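Local atomic coordinates of A197 (Sulfolobus turreted icosahedral virus, PDB entry 2C0N), a protein that adopts the GT-A fold and probably acts as a viral glycosyltransferase, transferring sugar units. Residues A[77-89]-A[112-124]. Sequence-based numbering, arbitrary orientation.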
ATOM      1  N   LYS A  77     -15.227   8.012  24.762  1.00 16.02           N
ATOM      2  CA  LYS A  77     -14.738   7.066  25.781  1.00 15.73           C
ATOM      3  C   LYS A  77     -13.466   7.584  26.448  1.00 15.08           C
ATOM      4  O   LYS A  77     -13.354   7.514  27.660  1.00 16.42           O
ATOM      5  CB  LYS A  77     -14.547   5.645  25.229  1.00 15.38           C
ATOM      6  CG  LYS A  77     -15.829   4.893  25.039  1.00 16.00           C
ATOM      7  CD  LYS A  77     -16.512   4.567  26.383  1.00 16.68           C
ATOM      8  CE  LYS A  77     -18.012   4.536  26.189  1.00 17.90           C
ATOM      9  NZ  LYS A  77     -18.756   4.317  27.426  1.00 21.52           N
ATOM     10  N   PHE A  78     -12.537   8.156  25.691  1.00 14.08           N
ATOM     11  CA  PHE A  78     -11.326   8.741  26.300  1.00 13.68           C
ATOM     12  C   PHE A  78     -11.702   9.913  27.245  1.00 14.67           C
ATOM     13  O   PHE A  78     -11.132  10.052  28.322  1.00 14.37           O
ATOM     14  CB  PHE A  78     -10.369   9.276  25.242  1.00 13.81           C
ATOM     15  CG  PHE A  78      -9.682   8.212  24.426  1.00 11.15           C
ATOM     16  CD1 PHE A  78      -9.352   6.969  24.967  1.00 12.63           C
ATOM     17  CD2 PHE A  78      -9.351   8.457  23.100  1.00 13.97           C
ATOM     18  CE1 PHE A  78      -8.677   5.998  24.182  1.00 13.31           C
ATOM     19  CE2 PHE A  78      -8.692   7.509  22.343  1.00 15.48           C
ATOM     20  CZ  PHE A  78      -8.364   6.269  22.890  1.00 14.87           C
ATOM     21  N   ASN A  79     -12.650  10.736  26.814  1.00 14.41           N
ATOM     22  CA  ASN A  79     -13.090  11.903  27.605  1.00 15.06           C
ATOM     23  C   ASN A  79     -13.699  11.428  28.918  1.00 15.08           C
ATOM     24  O   ASN A  79     -13.589  12.097  29.931  1.00 16.14           O
ATOM     25  CB  ASN A  79     -14.172  12.686  26.876  1.00 14.66           C
ATOM     26  CG  ASN A  79     -13.673  13.426  25.620  1.00 17.77           C
ATOM     27  OD1 ASN A  79     -12.488  13.765  25.482  1.00 18.25           O
ATOM     28  ND2 ASN A  79     -14.617  13.742  24.729  1.00 14.27           N
ATOM     29  N   GLU A  80     -14.353  10.271  28.879  1.00 14.42           N
ATOM     30  CA  GLU A  80     -14.991   9.688  30.049  1.00 14.80           C
ATOM     31  C   GLU A  80     -14.004   9.038  31.000  1.00 14.54           C
ATOM     32  O   GLU A  80     -14.359   8.702  32.138  1.00 16.77           O
ATOM     33  CB  GLU A  80     -16.027   8.665  29.614  1.00 14.33           C
ATOM     34  CG  GLU A  80     -17.100   9.284  28.736  1.00 15.75           C
ATOM     35  CD  GLU A  80     -17.983   8.269  28.008  1.00 17.90           C
ATOM     36  OE1 GLU A  80     -17.743   7.051  28.114  1.00 16.46           O
ATOM     37  OE2 GLU A  80     -18.954   8.728  27.348  1.00 16.42           O
ATOM     38  N   GLY A  81     -12.777   8.855  30.527  1.00 15.08           N
ATOM     39  CA  GLY A  81     -11.662   8.430  31.354  1.00 14.63           C
ATOM     40  C   GLY A  81     -11.123   7.077  31.027  1.00 15.03           C
ATOM     41  O   GLY A  81     -10.289   6.557  31.760  1.00 14.84           O
ATOM     42  N   TYR A  82     -11.548   6.509  29.907  1.00 16.02           N
ATOM     43  CA  TYR A  82     -10.867   5.307  29.427  1.00 16.52           C
ATOM     44  C   TYR A  82      -9.481   5.613  28.863  1.00 16.82           C
ATOM     45  O   TYR A  82      -9.237   6.691  28.309  1.00 17.79           O
ATOM     46  CB  TYR A  82     -11.750   4.545  28.439  1.00 16.95           C
ATOM     47  CG  TYR A  82     -12.904   3.939  29.150  1.00 15.39           C
ATOM     48  CD1 TYR A  82     -12.760   2.747  29.855  1.00 17.23           C
ATOM     49  CD2 TYR A  82     -14.127   4.572  29.176  1.00 20.96           C
ATOM     50  CE1 TYR A  82     -13.823   2.192  30.554  1.00 19.51           C
ATOM     51  CE2 TYR A  82     -15.208   4.028  29.860  1.00 22.73           C
ATOM     52  CZ  TYR A  82     -15.045   2.833  30.552  1.00 22.32           C
ATOM     53  OH  TYR A  82     -16.102   2.324  31.253  1.00 22.85           O
ATOM     54  N   ASP A  83      -8.577   4.640  28.992  1.00 15.80           N
ATOM     55  CA  ASP A  83      -7.246   4.759  28.416  1.00 15.78           C
ATOM     56  C   ASP A  83      -7.124   4.131  27.035  1.00 15.81           C
ATOM     57  O   ASP A  83      -6.300   4.548  26.205  1.00 16.31           O
ATOM     58  CB  ASP A  83      -6.218   4.134  29.376  1.00 15.13           C
ATOM     59  CG  ASP A  83      -6.227   4.751  30.733  1.00 16.81           C
ATOM     60  OD1 ASP A  83      -6.082   5.978  30.783  1.00 15.52           O
ATOM     61  OD2 ASP A  83      -6.376   4.023  31.757  1.00 12.62           O
ATOM     62  N   VAL A  84      -7.885   3.081  26.797  1.00 15.87           N
ATOM     63  CA  VAL A  84      -7.742   2.280  25.581  1.00 15.35           C
ATOM     64  C   VAL A  84      -9.141   1.927  25.122  1.00 15.79           C
ATOM     65  O   VAL A  84      -9.996   1.558  25.946  1.00 15.96           O
ATOM     66  CB  VAL A  84      -6.992   0.982  25.860  1.00 15.17           C
ATOM     67  CG1 VAL A  84      -7.003   0.045  24.642  1.00 15.13           C
ATOM     68  CG2 VAL A  84      -5.570   1.288  26.327  1.00 15.65           C
ATOM     69  N   VAL A  85      -9.374   2.084  23.832  1.00 16.54           N
ATOM     70  CA  VAL A  85     -10.645   1.721  23.218  1.00 17.51           C
ATOM     71  C   VAL A  85     -10.358   0.640  22.148  1.00 17.35           C
ATOM     72  O   VAL A  85      -9.513   0.844  21.276  1.00 17.49           O
ATOM     73  CB  VAL A  85     -11.323   2.942  22.619  1.00 17.33           C
ATOM     74  CG1 VAL A  85     -12.580   2.555  21.927  1.00 17.59           C
ATOM     75  CG2 VAL A  85     -11.628   3.969  23.722  1.00 18.26           C
ATOM     76  N   CYS A  86     -11.054  -0.490  22.260  1.00 17.38           N
ATOM     77  CA  CYS A  86     -10.795  -1.697  21.437  1.00 17.35           C
ATOM     78  C   CYS A  86     -11.893  -1.882  20.408  1.00 17.38           C
ATOM     79  O   CYS A  86     -13.048  -1.700  20.715  1.00 16.40           O
ATOM     80  CB  CYS A  86     -10.817  -2.937  22.295  1.00 17.99           C
ATOM     81  SG  CYS A  86      -9.666  -2.856  23.651  1.00 23.70           S
ATOM     82  N   GLY A  87     -11.488  -2.245  19.191  1.00 15.99           N
ATOM     83  CA  GLY A  87     -12.411  -2.659  18.156  1.00 16.77           C
ATOM     84  C   GLY A  87     -12.459  -4.174  17.948  1.00 16.29           C
ATOM     85  O   GLY A  87     -11.580  -4.962  18.394  1.00 17.92           O
ATOM     86  N   TYR A  88     -13.470  -4.583  17.216  1.00 14.34           N
ATOM     87  CA  TYR A  88     -13.735  -5.986  17.004  1.00 14.73           C
ATOM     88  C   TYR A  88     -13.405  -6.490  15.654  1.00 14.77           C
ATOM     89  O   TYR A  88     -13.824  -5.922  14.658  1.00 15.68           O
ATOM     90  CB  TYR A  88     -15.224  -6.262  17.213  1.00 14.54           C
ATOM     91  CG  TYR A  88     -15.643  -6.340  18.651  1.00 14.74           C
ATOM     92  CD1 TYR A  88     -15.605  -7.565  19.353  1.00 13.94           C
ATOM     93  CD2 TYR A  88     -16.095  -5.229  19.306  1.00 14.29           C
ATOM     94  CE1 TYR A  88     -15.984  -7.656  20.658  1.00 15.71           C
ATOM     95  CE2 TYR A  88     -16.514  -5.307  20.626  1.00 15.70           C
ATOM     96  CZ  TYR A  88     -16.444  -6.518  21.305  1.00 17.23           C
ATOM     97  OH  TYR A  88     -16.873  -6.610  22.596  1.00 17.21           O
ATOM     98  N   TYR A  89     -12.677  -7.594  15.637  1.00 15.38           N
ATOM     99  CA  TYR A  89     -12.559  -8.475  14.487  1.00 15.64           C
ATOM    100  C   TYR A  89     -12.443  -9.921  15.000  1.00 16.44           C
ATOM    101  O   TYR A  89     -12.088 -10.169  16.161  1.00 16.45           O
ATOM    102  CB  TYR A  89     -11.376  -8.069  13.627  1.00 16.36           C
ATOM    103  CG  TYR A  89     -10.053  -8.087  14.348  1.00 15.36           C
ATOM    104  CD1 TYR A  89      -9.584  -6.956  14.997  1.00 17.23           C
ATOM    105  CD2 TYR A  89      -9.259  -9.226  14.350  1.00 17.34           C
ATOM    106  CE1 TYR A  89      -8.381  -6.971  15.675  1.00 18.13           C
ATOM    107  CE2 TYR A  89      -8.025  -9.240  15.034  1.00 15.70           C
ATOM    108  CZ  TYR A  89      -7.613  -8.092  15.677  1.00 18.52           C
ATOM    109  OH  TYR A  89      -6.438  -8.054  16.360  1.00 18.01           O
ATOM    110  N   GLU A 112     -16.812  -2.556  29.218  1.00 17.23           N
ATOM    111  CA  GLU A 112     -15.457  -2.624  29.735  1.00 17.52           C
ATOM    112  C   GLU A 112     -14.897  -4.040  29.546  1.00 17.77           C
ATOM    113  O   GLU A 112     -15.600  -5.034  29.752  1.00 18.13           O
ATOM    114  CB  GLU A 112     -15.418  -2.213  31.225  1.00 18.83           C
ATOM    115  CG  GLU A 112     -14.009  -1.732  31.643  1.00 20.59           C
ATOM    116  CD  GLU A 112     -13.859  -1.443  33.091  1.00 25.30           C
ATOM    117  OE1 GLU A 112     -14.881  -1.071  33.745  1.00 21.00           O
ATOM    118  OE2 GLU A 112     -12.701  -1.598  33.569  1.00 27.84           O
ATOM    119  N   VAL A 113     -13.629  -4.129  29.157  1.00 16.24           N
ATOM    120  CA  VAL A 113     -12.954  -5.425  28.975  1.00 17.40           C
ATOM    121  C   VAL A 113     -11.568  -5.386  29.635  1.00 17.68           C
ATOM    122  O   VAL A 113     -11.138  -4.329  30.069  1.00 18.35           O
ATOM    123  CB  VAL A 113     -12.819  -5.804  27.467  1.00 17.16           C
ATOM    124  CG1 VAL A 113     -14.191  -6.009  26.816  1.00 19.14           C
ATOM    125  CG2 VAL A 113     -12.027  -4.759  26.686  1.00 18.28           C
ATOM    126  N   ASN A 114     -10.873  -6.521  29.691  1.00 18.32           N
ATOM    127  CA  ASN A 114      -9.496  -6.567  30.243  1.00 19.14           C
ATOM    128  C   ASN A 114      -8.420  -6.218  29.208  1.00 18.93           C
ATOM    129  O   ASN A 114      -7.389  -5.613  29.527  1.00 20.04           O
ATOM    130  CB  ASN A 114      -9.217  -7.942  30.889  1.00 19.25           C
ATOM    131  CG  ASN A 114      -9.940  -8.131  32.206  1.00 21.08           C
ATOM    132  OD1 ASN A 114      -9.800  -7.322  33.131  1.00 24.02           O
ATOM    133  ND2 ASN A 114     -10.693  -9.221  32.316  1.00 21.37           N
ATOM    134  N   GLY A 115      -8.643  -6.581  27.953  1.00 18.03           N
ATOM    135  CA  GLY A 115      -7.719  -6.200  26.907  1.00 18.09           C
ATOM    136  C   GLY A 115      -8.167  -6.684  25.540  1.00 17.92           C
ATOM    137  O   GLY A 115      -9.299  -7.130  25.373  1.00 16.93           O
ATOM    138  N   CYS A 116      -7.248  -6.607  24.589  1.00 18.51           N
ATOM    139  CA  CYS A 116      -7.470  -7.052  23.222  1.00 19.78           C
ATOM    140  C   CYS A 116      -6.117  -7.407  22.587  1.00 19.31           C
ATOM    141  O   CYS A 116      -5.105  -7.377  23.280  1.00 19.45           O
ATOM    142  CB  CYS A 116      -8.207  -5.967  22.445  1.00 20.53           C
ATOM    143  SG  CYS A 116      -7.380  -4.421  22.333  1.00 25.44           S
ATOM    144  N   GLY A 117      -6.084  -7.774  21.304  1.00 18.85           N
ATOM    145  CA  GLY A 117      -4.829  -8.220  20.646  1.00 19.93           C
ATOM    146  C   GLY A 117      -3.887  -7.169  20.039  1.00 19.31           C
ATOM    147  O   GLY A 117      -2.869  -7.520  19.387  1.00 20.74           O
ATOM    148  N   LEU A 118      -4.222  -5.914  20.270  1.00 18.33           N
ATOM    149  CA  LEU A 118      -3.535  -4.722  19.741  1.00 16.44           C
ATOM    150  C   LEU A 118      -3.604  -4.570  18.221  1.00 15.49           C
ATOM    151  O   LEU A 118      -2.782  -3.873  17.638  1.00 15.95           O
ATOM    152  CB  LEU A 118      -2.064  -4.658  20.216  1.00 17.94           C
ATOM    153  CG  LEU A 118      -1.921  -4.572  21.734  1.00 16.60           C
ATOM    154  CD1 LEU A 118      -0.442  -4.711  22.157  1.00 18.89           C
ATOM    155  CD2 LEU A 118      -2.470  -3.282  22.190  1.00 17.16           C
ATOM    156  N   GLY A 119      -4.583  -5.200  17.585  1.00 12.92           N
ATOM    157  CA  GLY A 119      -4.746  -5.103  16.164  1.00 12.67           C
ATOM    158  C   GLY A 119      -5.760  -4.098  15.671  1.00 12.46           C
ATOM    159  O   GLY A 119      -5.909  -3.936  14.480  1.00 13.53           O
ATOM    160  N   PHE A 120      -6.495  -3.473  16.582  1.00 12.65           N
ATOM    161  CA  PHE A 120      -7.538  -2.507  16.227  1.00 12.66           C
ATOM    162  C   PHE A 120      -7.860  -1.753  17.482  1.00 14.68           C
ATOM    163  O   PHE A 120      -8.889  -1.984  18.150  1.00 16.03           O
ATOM    164  CB  PHE A 120      -8.774  -3.251  15.697  1.00 12.82           C
ATOM    165  CG  PHE A 120      -9.854  -2.359  15.126  1.00 13.55           C
ATOM    166  CD1 PHE A 120      -9.621  -1.042  14.800  1.00 15.39           C
ATOM    167  CD2 PHE A 120     -11.105  -2.884  14.897  1.00 14.38           C
ATOM    168  CE1 PHE A 120     -10.642  -0.255  14.269  1.00 17.59           C
ATOM    169  CE2 PHE A 120     -12.124  -2.101  14.380  1.00 14.22           C
ATOM    170  CZ  PHE A 120     -11.866  -0.786  14.042  1.00 15.75           C
ATOM    171  N   THR A 121      -6.962  -0.854  17.851  1.00 15.17           N
ATOM    172  CA  THR A 121      -6.890  -0.434  19.231  1.00 15.49           C
ATOM    173  C   THR A 121      -6.423   1.008  19.294  1.00 15.33           C
ATOM    174  O   THR A 121      -5.406   1.347  18.711  1.00 16.19           O
ATOM    175  CB  THR A 121      -5.883  -1.301  19.987  1.00 16.38           C
ATOM    176  OG1 THR A 121      -6.115  -2.687  19.713  1.00 19.89           O
ATOM    177  CG2 THR A 121      -5.945  -1.061  21.459  1.00 18.12           C
ATOM    178  N   PHE A 122      -7.142   1.846  20.041  1.00 15.04           N
ATOM    179  CA  PHE A 122      -6.859   3.248  20.161  1.00 14.95           C
ATOM    180  C   PHE A 122      -6.374   3.506  21.573  1.00 15.20           C
ATOM    181  O   PHE A 122      -7.025   3.102  22.520  1.00 14.83           O
ATOM    182  CB  PHE A 122      -8.142   4.048  19.907  1.00 15.14           C
ATOM    183  CG  PHE A 122      -8.718   3.855  18.518  1.00 14.80           C
ATOM    184  CD1 PHE A 122      -9.468   2.727  18.217  1.00 17.40           C
ATOM    185  CD2 PHE A 122      -8.471   4.773  17.521  1.00 15.75           C
ATOM    186  CE1 PHE A 122      -9.980   2.518  16.944  1.00 18.24           C
ATOM    187  CE2 PHE A 122      -8.957   4.574  16.253  1.00 16.25           C
ATOM    188  CZ  PHE A 122      -9.726   3.433  15.962  1.00 16.82           C
ATOM    189  N   ILE A 123      -5.232   4.185  21.704  1.00 15.41           N
ATOM    190  CA  ILE A 123      -4.643   4.417  23.013  1.00 15.45           C
ATOM    191  C   ILE A 123      -4.360   5.903  23.187  1.00 15.18           C
ATOM    192  O   ILE A 123      -3.697   6.519  22.384  1.00 14.28           O
ATOM    193  CB  ILE A 123      -3.343   3.620  23.223  1.00 15.07           C
ATOM    194  CG1 ILE A 123      -3.502   2.170  22.735  1.00 17.55           C
ATOM    195  CG2 ILE A 123      -2.910   3.743  24.650  1.00 16.67           C
ATOM    196  CD1 ILE A 123      -2.227   1.338  22.849  1.00 17.94           C
ATOM    197  N   LYS A 124      -4.833   6.475  24.284  1.00 15.87           N
ATOM    198  CA  LYS A 124      -4.644   7.912  24.445  1.00 15.28           C
ATOM    199  C   LYS A 124      -3.252   8.312  24.950  1.00 15.77           C
ATOM    200  O   LYS A 124      -2.624   7.616  25.775  1.00 15.21           O
ATOM    201  CB  LYS A 124      -5.748   8.525  25.315  1.00 15.88           C
ATOM    202  CG  LYS A 124      -5.711   8.278  26.780  1.00 15.20           C
ATOM    203  CD  LYS A 124      -6.906   8.976  27.432  1.00 16.10           C
ATOM    204  CE  LYS A 124      -7.002   8.793  28.915  1.00 15.63           C
ATOM    205  NZ  LYS A 124      -8.322   9.239  29.498  1.00 13.80           N
TER
HETATM  206  O   HOH W   1      -8.933  -5.121  19.165  1.00 15.59           O
HETATM  207  O   HOH W   2      -6.790  -6.736  18.639  1.00 19.97           O
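The ring of Phe78 carries Lys124 CB over the centre of one face, a CH-pi contact 3.9 Å from the centroid and 8° off the ring normal, while its edge meets the backbone of Phe122. The ring of Phe122 has Val85 O at its edge, in plane, and that of Tyr89 takes Phe120 CB at its edge. Strands 84-88 and 120-124 run antiparallel in the central mixed sheet of the GT-A fold; strand 162-173 flanks 84-88 and strand 56-60 flanks 120-124. Val85 and Phe122 form the hydrogen-bonded pair, joined both ways in the carbonyl planes; farther along, Gly87 N reaches Phe120 O at 2.8 Å. Val85 and Phe122 share the sheet face bordered by Phe78, whose CZ touches Phe122 CB at 3.7 Å. On the other face Val84 sends CG1 against Thr121 CG2, the two side chains crossing, and CG2 alongside Ile123 CG2. Cys86 SG and Cys116 SG abut tightly at 3.1 Å beside Val99, without a disulfide; chi1 of 60° sets the Cys116 sulfur between its backbone N and carbonyl carbon. At the Asp83 end of the strand pair Lys124 stretches its extended chain past Phe78, in the opposite direction, to the Schellman-capped end of helix 71-80. There its NZ donates to Phe78 O, which also accepts from Gly81 N, and more weakly to Tyr82 O, so the ammonium group ties the helix end to the strand. Asp83 OD1 lies near the ammonium group but beyond salt-bridge range; OD2 accepts from Arg161 N. Gly87 CA lies 3.5 Å from Phe120 CD2, obliquely to the ring. A water linked to Tyr89 OH at 2.7 Å accepts from Gly119 N at 2.9 Å.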